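Local coordinates for double stranded RNA binding protein A (Xenopus laevis, PDB 1DI2) that binds double-stranded RNA through its second double-stranded RNA-binding domain, at residues C38-F43 with E61-K66. The protein carries 1 engineered substitution. Sequence-based numbering, arbitrary orientation.
Sequences CRVETF and EKLLTK
V40 O is gripped by one hydrogen bond, from F43 N at 2.7 Å; it also lies in the plane of the F43 ring, at its edge. In return V40 N donates to F43 O. These two bonds close a type II' turn from V40 to F43, which joins strands 33-40 and 43-49 into a hairpin. Inside the turn, T42 N makes a weak bond to E41 OE1. No direct hydrogen bond joins segments 38-43 and 61-66. One water does span them: it donates to T42 O and accepts from K66 NZ at 2.9 Å, at the end of an extended lysine chain.

The rest is apolar packing around L63. Its CG stands anti to the backbone N (chi1 -163°), and the two methyls fork over the strand end. L63 CD1 lies 3.3 Å from C38 O and 3.4 Å from C38 SG. L63 CD2 presses tightly on V40 CG1, also at 3.4 Å. F43 adds its CB, 3.8 Å from L63 CG. The F43 ring runs on to K66, with F43 CD2 4.2 Å from K66 CG; the two side chains cross obliquely. L6 of helix 2-13 touches both C38 and L63, while W15 and P18 touch V40. The contact thus packs the C-terminal helix on the three-stranded antiparallel sheet, as in the alpha-beta-beta-beta-alpha fold of double-stranded RNA-binding domains.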
loop_
_atom_site.group_PDB
_atom_site.type_symbol
_atom_site.label_atom_id
_atom_site.label_comp_id
_atom_site.label_asym_id
_atom_site.label_seq_id
_atom_site.Cartn_x
_atom_site.Cartn_y
_atom_site.Cartn_z
ATOM N N CYS E 38 -13.065 -2.599 13.637
ATOM C CA CYS E 38 -12.325 -2.046 14.763
ATOM C C CYS E 38 -13.316 -1.567 15.823
ATOM O O CYS E 38 -14.143 -0.697 15.557
ATOM C CB CYS E 38 -11.454 -0.867 14.327
ATOM S SG CYS E 38 -10.649 -0.014 15.734
ATOM N N ARG E 39 -13.233 -2.157 17.011
ATOM C CA ARG E 39 -14.095 -1.792 18.129
ATOM C C ARG E 39 -13.292 -1.280 19.307
ATOM O O ARG E 39 -12.335 -1.925 19.745
ATOM C CB ARG E 39 -14.901 -3.001 18.597
ATOM C CG ARG E 39 -16.076 -3.370 17.719
ATOM C CD ARG E 39 -16.737 -4.645 18.221
ATOM N NE ARG E 39 -18.059 -4.844 17.630
ATOM C CZ ARG E 39 -19.167 -4.230 18.040
ATOM N NH1 ARG E 39 -19.130 -3.377 19.058
ATOM N NH2 ARG E 39 -20.314 -4.468 17.422
ATOM N N VAL E 40 -13.686 -0.114 19.804
ATOM C CA VAL E 40 -13.045 0.455 20.977
ATOM C C VAL E 40 -14.023 1.353 21.720
ATOM O O VAL E 40 -14.746 2.139 21.097
ATOM C CB VAL E 40 -11.767 1.263 20.636
ATOM C CG1 VAL E 40 -12.117 2.561 19.909
ATOM C CG2 VAL E 40 -11.005 1.525 21.899
ATOM N N GLU E 41 -14.060 1.207 23.042
ATOM C CA GLU E 41 -14.961 1.997 23.880
ATOM C C GLU E 41 -16.364 1.833 23.322
ATOM O O GLU E 41 -16.937 0.751 23.288
ATOM C CB GLU E 41 -14.560 3.491 23.853
ATOM C CG GLU E 41 -14.971 4.260 25.111
ATOM C CD GLU E 41 -16.136 5.245 24.927
ATOM O OE1 GLU E 41 -16.706 5.329 23.822
ATOM O OE2 GLU E 41 -16.477 5.945 25.907
ATOM N N THR E 42 -16.881 2.923 22.793
ATOM C CA THR E 42 -18.213 2.888 22.255
ATOM C C THR E 42 -18.288 3.021 20.714
ATOM O O THR E 42 -19.362 3.142 20.129
ATOM C CB THR E 42 -19.049 3.985 22.982
ATOM O OG1 THR E 42 -20.313 3.439 23.347
ATOM C CG2 THR E 42 -19.235 5.242 22.119
ATOM N N PHE E 43 -17.131 2.971 20.058
ATOM C CA PHE E 43 -17.055 3.084 18.600
ATOM C C PHE E 43 -16.904 1.749 17.874
ATOM O O PHE E 43 -16.299 0.794 18.383
ATOM C CB PHE E 43 -15.872 3.973 18.190
ATOM C CG PHE E 43 -15.847 5.309 18.864
ATOM C CD1 PHE E 43 -15.353 5.432 20.154
ATOM C CD2 PHE E 43 -16.331 6.443 18.215
ATOM C CE1 PHE E 43 -15.332 6.662 20.801
ATOM C CE2 PHE E 43 -16.318 7.695 18.857
ATOM C CZ PHE E 43 -15.813 7.798 20.158
ATOM N N GLU E 61 -8.087 4.304 11.031
ATOM C CA GLU E 61 -8.204 5.688 10.581
ATOM C C GLU E 61 -9.660 6.153 10.603
ATOM O O GLU E 61 -9.957 7.288 10.999
ATOM C CB GLU E 61 -7.633 5.856 9.166
ATOM C CG GLU E 61 -6.154 5.523 9.079
ATOM C CD GLU E 61 -5.546 5.693 7.689
ATOM O OE1 GLU E 61 -6.266 6.098 6.750
ATOM O OE2 GLU E 61 -4.335 5.418 7.537
ATOM N N LYS E 62 -10.570 5.289 10.165
ATOM C CA LYS E 62 -11.983 5.658 10.157
ATOM C C LYS E 62 -12.496 5.888 11.570
ATOM O O LYS E 62 -13.279 6.808 11.818
ATOM C CB LYS E 62 -12.840 4.573 9.510
ATOM C CG LYS E 62 -12.712 4.463 8.008
ATOM C CD LYS E 62 -13.759 3.499 7.491
ATOM C CE LYS E 62 -13.762 3.436 5.984
ATOM N NZ LYS E 62 -14.803 2.490 5.511
ATOM N N LEU E 63 -12.051 5.053 12.501
ATOM C CA LEU E 63 -12.506 5.185 13.876
ATOM C C LEU E 63 -12.027 6.503 14.490
ATOM O O LEU E 63 -12.771 7.155 15.215
ATOM C CB LEU E 63 -12.050 3.967 14.685
ATOM C CG LEU E 63 -12.805 3.788 15.999
ATOM C CD1 LEU E 63 -13.057 2.326 16.255
ATOM C CD2 LEU E 63 -12.046 4.445 17.128
ATOM N N LEU E 64 -10.790 6.892 14.183
ATOM C CA LEU E 64 -10.226 8.143 14.673
ATOM C C LEU E 64 -10.993 9.324 14.088
ATOM O O LEU E 64 -11.239 10.325 14.763
ATOM C CB LEU E 64 -8.751 8.249 14.289
ATOM C CG LEU E 64 -7.832 7.286 15.040
ATOM C CD1 LEU E 64 -6.442 7.305 14.434
ATOM C CD2 LEU E 64 -7.798 7.715 16.500
ATOM N N THR E 65 -11.359 9.196 12.816
ATOM C CA THR E 65 -12.113 10.227 12.125
ATOM C C THR E 65 -13.521 10.294 12.745
ATOM O O THR E 65 -14.102 11.386 12.867
ATOM C CB THR E 65 -12.176 9.935 10.606
ATOM O OG1 THR E 65 -10.905 10.249 10.009
ATOM C CG2 THR E 65 -13.292 10.736 9.939
ATOM N N LYS E 66 -14.064 9.152 13.152
ATOM C CA LYS E 66 -15.388 9.164 13.779
ATOM C C LYS E 66 -15.251 9.737 15.178
ATOM O O LYS E 66 -16.177 10.358 15.714
ATOM C CB LYS E 66 -15.989 7.759 13.855
ATOM C CG LYS E 66 -17.413 7.746 14.385
ATOM C CD LYS E 66 -18.036 6.359 14.286
ATOM C CE LYS E 66 -19.463 6.385 14.820
ATOM N NZ LYS E 66 -20.098 5.053 14.732
HETATM O O HOH W 1 -19.987 3.277 16.961
#